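PrgB (Enterococcus faecalis, PDB 6EVU) promotes cell aggregation, biofilm formation and conjugation by binding and compacting DNA, and this chain is the adhesin domain of the longer cell-wall protein. Local coordinates at residues A119-R124 with S191-A196; L173-F178 with F302-N307; K232-A235 with F239-P242. All blocks are in the same frame, centred on the assembly; numbering follows the deposited sequence.

How the contacts relate
From the N terminus, the chain reaches 119-124, passes through 173-178 and returns at 191-196, where contact 1 closes a loop of 66 residues. Contact 2 opens inside that loop and closes only at 302-307, so the two cross. They also touch: Ala196 N lies 3.0 Å from Ser305 O, a probable hydrogen bond. Contact 3, 232-235 with 239-242, is nested within the loop closed by contact 2 and follows contact 1 in series. Its centre lies about 22 Å from that of contact 2. Contact 2 joins the two large sheets, contact 1 ties a hairpin tip to a three-stranded sheet, and contact 3 pairs the two strands of a surface hairpin beside the N-terminal helix.

Contact 1: residues A119-R124 with S191-A196; sequences ASYLGR and SPFAYA
The side chain of Tyr121 stands nearly antiperiplanar to its own backbone N (chi1 169°), which swings the ring out of strand 119-121 toward Phe193. Phe193 answers from the rotamer with CG opposite its carbonyl carbon (chi1 -72°), and its ring arrives edge first. The result is a T-shaped pair: the edge of Phe193 points at the face of Tyr121, the ring centroids are 5.2 Å apart and the planes stand at 87°. The closest approach is Phe193 CE1 to Tyr121 CD1, 3.5 Å, over the rim of the tyrosine ring rather than its centre. Leu122 covers the opposite face, with its CG 3.7 Å above the plane of the Tyr121 ring, so this aromatic group is clamped between its chain neighbour and Phe193. The phenol end is fixed as well. Tyr121 OH donates a short hydrogen bond of 2.6 Å to Ser191 O, which meets the ring at its edge, and it is also hydrogen-bonded to the backbone N of Asp188. In the backbone of the same segment, Tyr121 N to Arg124 O and Arg124 N to Tyr121 O, both 2.9 Å, close the chain around Leu122 and Gly123, each with positive phi. This two-residue beta hairpin with a type I' turn is thus held through Tyr121 to the loop leading into strand 193-197, at the edge of the three-stranded sheet.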
loop_
_atom_site.group_PDB
_atom_site.type_symbol
_atom_site.label_atom_id
_atom_site.label_comp_id
_atom_site.label_asym_id
_atom_site.label_seq_id
_atom_site.Cartn_x
_atom_site.Cartn_y
_atom_site.Cartn_z
ATOM N N ALA A 119 1.279 19.806 -3.894
ATOM C CA ALA A 119 2.110 18.874 -4.635
ATOM C C ALA A 119 2.498 19.511 -5.963
ATOM O O ALA A 119 2.122 20.654 -6.264
ATOM C CB ALA A 119 1.365 17.555 -4.811
ATOM N N SER A 120 3.314 18.809 -6.743
ATOM C CA SER A 120 3.759 19.396 -8.006
ATOM C C SER A 120 4.236 18.331 -8.969
ATOM O O SER A 120 4.584 17.216 -8.586
ATOM C CB SER A 120 4.887 20.411 -7.833
ATOM O OG SER A 120 6.001 19.871 -7.125
ATOM N N TYR A 121 4.304 18.730 -10.229
ATOM C CA TYR A 121 4.900 17.870 -11.250
ATOM C C TYR A 121 5.537 18.820 -12.235
ATOM O O TYR A 121 4.822 19.588 -12.886
ATOM C CB TYR A 121 3.891 16.974 -11.939
ATOM C CG TYR A 121 4.468 16.299 -13.158
ATOM C CD1 TYR A 121 5.412 15.281 -13.028
ATOM C CD2 TYR A 121 4.086 16.686 -14.437
ATOM C CE1 TYR A 121 5.928 14.627 -14.154
ATOM C CE2 TYR A 121 4.628 16.070 -15.574
ATOM C CZ TYR A 121 5.562 15.067 -15.420
ATOM O OH TYR A 121 6.088 14.449 -16.514
ATOM N N LEU A 122 6.864 18.780 -12.305
ATOM C CA LEU A 122 7.627 19.709 -13.108
ATOM C C LEU A 122 7.158 21.151 -12.876
ATOM O O LEU A 122 6.875 21.896 -13.814
ATOM C CB LEU A 122 7.539 19.347 -14.591
ATOM C CG LEU A 122 7.881 17.937 -15.075
ATOM C CD1 LEU A 122 7.498 17.742 -16.528
ATOM C CD2 LEU A 122 9.350 17.713 -14.907
ATOM N N GLY A 123 7.027 21.537 -11.610
ATOM C CA GLY A 123 6.596 22.887 -11.294
ATOM C C GLY A 123 5.120 23.218 -11.498
ATOM O O GLY A 123 4.723 24.352 -11.197
ATOM N N ARG A 124 4.293 22.292 -12.015
ATOM C CA ARG A 124 2.839 22.492 -12.063
ATOM C C ARG A 124 2.260 22.091 -10.721
ATOM O O ARG A 124 2.525 20.984 -10.252
ATOM C CB ARG A 124 2.188 21.663 -13.169
ATOM C CG ARG A 124 2.765 22.016 -14.514
ATOM C CD ARG A 124 2.596 20.853 -15.486
ATOM N NE ARG A 124 1.195 20.487 -15.671
ATOM C CZ ARG A 124 0.802 19.497 -16.467
ATOM N NH1 ARG A 124 1.719 18.806 -17.132
ATOM N NH2 ARG A 124 -0.490 19.186 -16.589
ATOM N N SER A 191 9.297 12.067 -18.838
ATOM C CA SER A 191 9.365 12.398 -17.416
ATOM C C SER A 191 8.272 11.631 -16.689
ATOM O O SER A 191 7.325 12.216 -16.145
ATOM C CB SER A 191 9.246 13.908 -17.214
ATOM O OG SER A 191 10.323 14.579 -17.899
ATOM N N PRO A 192 8.385 10.295 -16.653
ATOM C CA PRO A 192 7.376 9.476 -15.982
ATOM C C PRO A 192 7.242 9.812 -14.506
ATOM O O PRO A 192 8.144 10.368 -13.877
ATOM C CB PRO A 192 7.900 8.046 -16.170
ATOM C CG PRO A 192 9.387 8.192 -16.384
ATOM C CD PRO A 192 9.529 9.494 -17.135
ATOM N N PHE A 193 6.065 9.500 -13.977
ATOM C CA PHE A 193 5.842 9.525 -12.533
ATOM C C PHE A 193 6.637 8.409 -11.889
ATOM O O PHE A 193 6.699 7.287 -12.415
ATOM C CB PHE A 193 4.373 9.266 -12.200
ATOM C CG PHE A 193 3.450 10.381 -12.521
ATOM C CD1 PHE A 193 3.904 11.677 -12.753
ATOM C CD2 PHE A 193 2.090 10.135 -12.596
ATOM C CE1 PHE A 193 2.974 12.709 -13.017
ATOM C CE2 PHE A 193 1.190 11.164 -12.848
ATOM C CZ PHE A 193 1.599 12.410 -13.074
ATOM N N ALA A 194 7.213 8.695 -10.733
ATOM C CA ALA A 194 7.848 7.663 -9.931
ATOM C C ALA A 194 7.251 7.685 -8.528
ATOM O O ALA A 194 7.130 8.748 -7.898
ATOM C CB ALA A 194 9.377 7.843 -9.897
ATOM N N TYR A 195 6.933 6.508 -8.020
ATOM C CA TYR A 195 6.347 6.411 -6.694
ATOM C C TYR A 195 6.964 5.247 -5.946
ATOM O O TYR A 195 7.490 4.310 -6.552
ATOM C CB TYR A 195 4.830 6.230 -6.735
ATOM C CG TYR A 195 4.266 5.163 -7.685
ATOM C CD1 TYR A 195 4.089 5.409 -9.046
ATOM C CD2 TYR A 195 3.882 3.934 -7.184
ATOM C CE1 TYR A 195 3.530 4.379 -9.901
ATOM C CE2 TYR A 195 3.309 2.943 -7.979
ATOM C CZ TYR A 195 3.144 3.171 -9.324
ATOM O OH TYR A 195 2.569 2.197 -10.085
ATOM N N ALA A 196 6.953 5.357 -4.620
ATOM C CA ALA A 196 7.596 4.371 -3.773
ATOM C C ALA A 196 6.662 3.194 -3.512
ATOM O O ALA A 196 5.442 3.348 -3.375
ATOM C CB ALA A 196 7.979 4.997 -2.441
#

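Contact 2: residues L173-F178 with F302-N307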
loop_
_atom_site.group_PDB
_atom_site.type_symbol
_atom_site.label_atom_id
_atom_site.label_comp_id
_atom_site.label_asym_id
_atom_site.label_seq_id
_atom_site.Cartn_x
_atom_site.Cartn_y
_atom_site.Cartn_z
ATOM N N LEU A 173 -5.501 0.385 -6.289
ATOM C CA LEU A 173 -5.446 1.822 -6.043
ATOM C C LEU A 173 -5.135 2.528 -7.360
ATOM O O LEU A 173 -4.117 2.217 -8.012
ATOM C CB LEU A 173 -4.385 2.185 -4.973
ATOM C CG LEU A 173 -4.084 3.675 -4.767
ATOM C CD1 LEU A 173 -5.361 4.463 -4.367
ATOM C CD2 LEU A 173 -3.095 3.777 -3.647
ATOM N N THR A 174 -6.021 3.442 -7.762
ATOM C CA THR A 174 -5.797 4.287 -8.946
ATOM C C THR A 174 -5.887 5.729 -8.503
ATOM O O THR A 174 -6.832 6.105 -7.802
ATOM C CB THR A 174 -6.869 4.014 -10.006
ATOM O OG1 THR A 174 -6.906 2.610 -10.325
ATOM C CG2 THR A 174 -6.596 4.878 -11.249
ATOM N N ILE A 175 -4.883 6.550 -8.871
ATOM C CA ILE A 175 -4.729 7.903 -8.328
ATOM C C ILE A 175 -4.822 8.914 -9.462
ATOM O O ILE A 175 -4.194 8.738 -10.509
ATOM C CB ILE A 175 -3.386 8.054 -7.592
ATOM C CG1 ILE A 175 -3.362 7.140 -6.358
ATOM C CG2 ILE A 175 -3.112 9.561 -7.168
ATOM C CD1 ILE A 175 -1.954 6.839 -5.793
ATOM N N LYS A 176 -5.583 9.992 -9.252
ATOM C CA LYS A 176 -5.598 11.095 -10.196
ATOM C C LYS A 176 -5.138 12.342 -9.479
ATOM O O LYS A 176 -5.616 12.630 -8.379
ATOM C CB LYS A 176 -6.982 11.336 -10.783
ATOM C CG LYS A 176 -7.478 10.271 -11.694
ATOM C CD LYS A 176 -8.804 10.745 -12.272
ATOM C CE LYS A 176 -9.497 9.638 -13.019
ATOM N NZ LYS A 176 -10.826 10.095 -13.564
ATOM N N PHE A 177 -4.208 13.071 -10.093
ATOM C CA PHE A 177 -3.742 14.347 -9.534
ATOM C C PHE A 177 -4.368 15.465 -10.336
ATOM O O PHE A 177 -4.463 15.353 -11.555
ATOM C CB PHE A 177 -2.229 14.469 -9.634
ATOM C CG PHE A 177 -1.488 13.365 -8.992
ATOM C CD1 PHE A 177 -1.486 13.205 -7.615
ATOM C CD2 PHE A 177 -0.769 12.479 -9.775
ATOM C CE1 PHE A 177 -0.754 12.197 -7.028
ATOM C CE2 PHE A 177 -0.097 11.426 -9.207
ATOM C CZ PHE A 177 -0.073 11.281 -7.844
ATOM N N PHE A 178 -4.733 16.575 -9.661
ATOM C CA PHE A 178 -5.361 17.701 -10.349
ATOM C C PHE A 178 -4.634 18.998 -10.073
ATOM O O PHE A 178 -4.219 19.274 -8.932
ATOM C CB PHE A 178 -6.831 17.833 -9.939
ATOM C CG PHE A 178 -7.668 16.633 -10.289
ATOM C CD1 PHE A 178 -7.818 15.590 -9.390
ATOM C CD2 PHE A 178 -8.300 16.559 -11.513
ATOM C CE1 PHE A 178 -8.615 14.453 -9.737
ATOM C CE2 PHE A 178 -9.051 15.471 -11.875
ATOM C CZ PHE A 178 -9.232 14.404 -10.952
ATOM N N PHE A 302 -0.772 0.890 4.130
ATOM C CA PHE A 302 -0.195 1.206 2.823
ATOM C C PHE A 302 -0.074 2.723 2.735
ATOM O O PHE A 302 -1.071 3.420 2.602
ATOM C CB PHE A 302 -1.001 0.681 1.632
ATOM C CG PHE A 302 -0.263 0.929 0.352
ATOM C CD1 PHE A 302 0.807 0.080 0.012
ATOM C CD2 PHE A 302 -0.474 2.071 -0.367
ATOM C CE1 PHE A 302 1.559 0.303 -1.119
ATOM C CE2 PHE A 302 0.323 2.345 -1.532
ATOM C CZ PHE A 302 1.326 1.463 -1.886
ATOM N N ALA A 303 1.157 3.224 2.746
ATOM C CA ALA A 303 1.424 4.645 2.586
ATOM C C ALA A 303 1.868 4.921 1.154
ATOM O O ALA A 303 2.673 4.160 0.600
ATOM C CB ALA A 303 2.525 5.082 3.550
ATOM N N PHE A 304 1.373 6.015 0.593
ATOM C CA PHE A 304 1.713 6.451 -0.755
ATOM C C PHE A 304 2.568 7.702 -0.707
ATOM O O PHE A 304 2.155 8.698 -0.125
ATOM C CB PHE A 304 0.478 6.769 -1.584
ATOM C CG PHE A 304 0.816 7.251 -2.944
ATOM C CD1 PHE A 304 1.137 6.331 -3.934
ATOM C CD2 PHE A 304 0.857 8.642 -3.246
ATOM C CE1 PHE A 304 1.483 6.779 -5.243
ATOM C CE2 PHE A 304 1.167 9.083 -4.573
ATOM C CZ PHE A 304 1.498 8.165 -5.548
ATOM N N SER A 305 3.744 7.658 -1.352
ATOM C CA SER A 305 4.555 8.869 -1.476
ATOM C C SER A 305 5.524 8.697 -2.630
ATOM O O SER A 305 5.656 7.621 -3.209
ATOM C CB SER A 305 5.346 9.176 -0.192
ATOM O OG SER A 305 6.572 8.466 -0.146
ATOM N N THR A 306 6.310 9.746 -2.870
ATOM C CA THR A 306 7.350 9.751 -3.885
ATOM C C THR A 306 8.734 9.702 -3.261
ATOM O O THR A 306 9.727 10.010 -3.939
ATOM C CB THR A 306 7.236 10.990 -4.786
ATOM O OG1 THR A 306 7.259 12.179 -3.969
ATOM C CG2 THR A 306 6.034 10.915 -5.646
ATOM N N ASN A 307 8.808 9.343 -1.984
ATOM C CA ASN A 307 10.064 9.180 -1.246
ATOM C C ASN A 307 10.620 7.796 -1.542
ATOM O O ASN A 307 10.317 6.817 -0.845
ATOM C CB ASN A 307 9.793 9.353 0.241
ATOM C CG ASN A 307 9.639 10.810 0.644
ATOM O OD1 ASN A 307 8.616 11.202 1.236
ATOM N ND2 ASN A 307 10.676 11.624 0.365
#
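Ile175 drives a methyl bump into the face of Phe304. Its CD1 sits 3.6 Å from the centroid of the Phe304 ring and 16° off the ring normal, a CH-pi contact in which the methyl lies within van der Waals distance of most of the ring carbons. The extended chi2 of Ile175 (161°) carries this methyl away from strand 169-179, while Phe304, with CG trans to its backbone N (chi1 178°), reaches toward it from the opposite direction. The second branch of the isoleucine, CG2, lies over the Phe177 ring, 3.4 Å above its plane and toward the rim, so Ile175 serves both aromatic rings at once. The edge of Phe177 meets Phe304, CZ approaching Phe304 CE2 at 4.1 Å. At the other end of the row, Leu173 extends CD2 toward Phe302 CE2, a looser touch of 4.3 Å. Leu173, Ile175 and Phe177 thus form a ridge along one face of the strand, and Phe302 and Phe304 settle against it without any hydrogen bond passing between the two segments. Neighbours complete the filling: Phe302 stacks on Phe284, Phe177 meets Phe32, and Ile280 packs against both Phe177 and Phe304. Beyond Phe304 the chain turns away through an ST turn, Asn307 N donating to Ser305 OG at 3.0 Å. Strand 169-179 belongs to the larger antiparallel sheet and Phe302 ends a strand of the second, so the arrangement is consistent with the hydrophobic interior of a beta sandwich, as in the variable-region adhesin domain of antigen I/II proteins.

Contact 3: residues K232-A235 with F239-P242; sequences KKQA and FYSP
Lys232 and Tyr240 form an antiparallel hydrogen-bonded pair, but both bonds are weak: Lys232 N to Tyr240 O is 3.4 Å, and Tyr240 N to Lys232 O is 3.3 Å. The charged ends add firmer links to the N-terminal region, since Lys233 NZ makes a salt bridge to Glu6 in helix 4-13 and Lys232 NZ bonds to the carbonyl of Asn13. Next along the ladder, Lys233 and Phe239 are a non-hydrogen-bonded pair with both side chains on the same face of the small sheet. The extended aliphatic chain of Lys233 runs over the Phe239 ring, with CB 3.4 Å from CE2 and CG above the rim, and that ring also stacks on Phe223. Tyr240 takes chi1 57°, with CG wedged between backbone N and carbonyl carbon, which turns one face of its ring to Gln234 CG. There Gln234 CG lies 3.7 Å from the ring centroid of Tyr240, a CH-pi contact over the face, while Asp236 of the connecting loop is hydrogen-bonded to Tyr240 OH. Pro242 packs on the bent end of Gln234. The whole is a short two-stranded beta hairpin at the surface.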
loop_
_atom_site.group_PDB
_atom_site.type_symbol
_atom_site.label_atom_id
_atom_site.label_comp_id
_atom_site.label_asym_id
_atom_site.label_seq_id
_atom_site.Cartn_x
_atom_site.Cartn_y
_atom_site.Cartn_z
ATOM N N LYS A 232 10.982 -8.774 -4.847
ATOM C CA LYS A 232 11.260 -9.092 -6.247
ATOM C C LYS A 232 10.127 -9.965 -6.761
ATOM O O LYS A 232 9.371 -10.541 -5.981
ATOM C CB LYS A 232 12.635 -9.796 -6.467
ATOM C CG LYS A 232 13.012 -10.873 -5.447
ATOM C CD LYS A 232 14.490 -11.341 -5.590
ATOM C CE LYS A 232 15.534 -10.255 -5.214
ATOM N NZ LYS A 232 16.910 -10.763 -4.827
ATOM N N LYS A 233 9.998 -10.025 -8.086
ATOM C CA LYS A 233 8.863 -10.704 -8.711
ATOM C C LYS A 233 8.899 -12.215 -8.494
ATOM O O LYS A 233 9.913 -12.864 -8.749
ATOM C CB LYS A 233 8.805 -10.403 -10.204
ATOM C CG LYS A 233 7.485 -10.864 -10.820
ATOM C CD LYS A 233 7.340 -10.447 -12.265
ATOM C CE LYS A 233 5.876 -10.574 -12.680
ATOM N NZ LYS A 233 5.773 -10.719 -14.154
ATOM N N GLN A 234 7.779 -12.770 -8.041
ATOM C CA GLN A 234 7.664 -14.188 -7.740
ATOM C C GLN A 234 6.921 -14.920 -8.848
ATOM O O GLN A 234 6.358 -14.315 -9.765
ATOM C CB GLN A 234 6.943 -14.388 -6.409
ATOM C CG GLN A 234 7.636 -13.655 -5.320
ATOM C CD GLN A 234 9.066 -14.094 -5.217
ATOM O OE1 GLN A 234 9.977 -13.277 -5.180
ATOM N NE2 GLN A 234 9.282 -15.406 -5.190
ATOM N N ALA A 235 6.887 -16.249 -8.722
ATOM C CA ALA A 235 6.267 -17.064 -9.758
ATOM C C ALA A 235 4.790 -16.756 -9.897
ATOM O O ALA A 235 4.218 -16.950 -10.976
ATOM C CB ALA A 235 6.458 -18.553 -9.455
ATOM N N PHE A 239 5.025 -9.134 -6.291
ATOM C CA PHE A 239 6.324 -8.640 -5.872
ATOM C C PHE A 239 6.331 -8.617 -4.343
ATOM O O PHE A 239 5.587 -7.841 -3.735
ATOM C CB PHE A 239 6.555 -7.257 -6.477
ATOM C CG PHE A 239 6.507 -7.215 -8.003
ATOM C CD1 PHE A 239 5.307 -7.090 -8.694
ATOM C CD2 PHE A 239 7.694 -7.288 -8.756
ATOM C CE1 PHE A 239 5.271 -7.006 -10.098
ATOM C CE2 PHE A 239 7.658 -7.215 -10.154
ATOM C CZ PHE A 239 6.457 -7.084 -10.827
ATOM N N TYR A 240 7.145 -9.475 -3.730
ATOM C CA TYR A 240 7.317 -9.490 -2.287
ATOM C C TYR A 240 8.564 -10.278 -1.928
ATOM O O TYR A 240 9.213 -10.887 -2.786
ATOM C CB TYR A 240 6.099 -10.090 -1.574
ATOM C CG TYR A 240 5.782 -11.497 -2.036
ATOM C CD1 TYR A 240 5.009 -11.716 -3.174
ATOM C CD2 TYR A 240 6.263 -12.608 -1.354
ATOM C CE1 TYR A 240 4.674 -12.990 -3.608
ATOM C CE2 TYR A 240 5.952 -13.934 -1.800
ATOM C CZ TYR A 240 5.142 -14.108 -2.928
ATOM O OH TYR A 240 4.820 -15.383 -3.372
ATOM N N SER A 241 8.895 -10.267 -0.640
ATOM C CA SER A 241 10.006 -11.089 -0.174
ATOM C C SER A 241 9.488 -12.478 0.139
ATOM O O SER A 241 8.642 -12.627 1.037
ATOM C CB SER A 241 10.684 -10.505 1.057
ATOM O OG SER A 241 11.618 -11.452 1.608
ATOM N N PRO A 242 9.964 -13.513 -0.554
ATOM C CA PRO A 242 9.511 -14.879 -0.270
ATOM C C PRO A 242 10.105 -15.481 0.990
ATOM O O PRO A 242 9.799 -16.634 1.295
ATOM C CB PRO A 242 9.970 -15.671 -1.507
ATOM C CG PRO A 242 10.756 -14.707 -2.357
ATOM C CD PRO A 242 11.032 -13.473 -1.565
#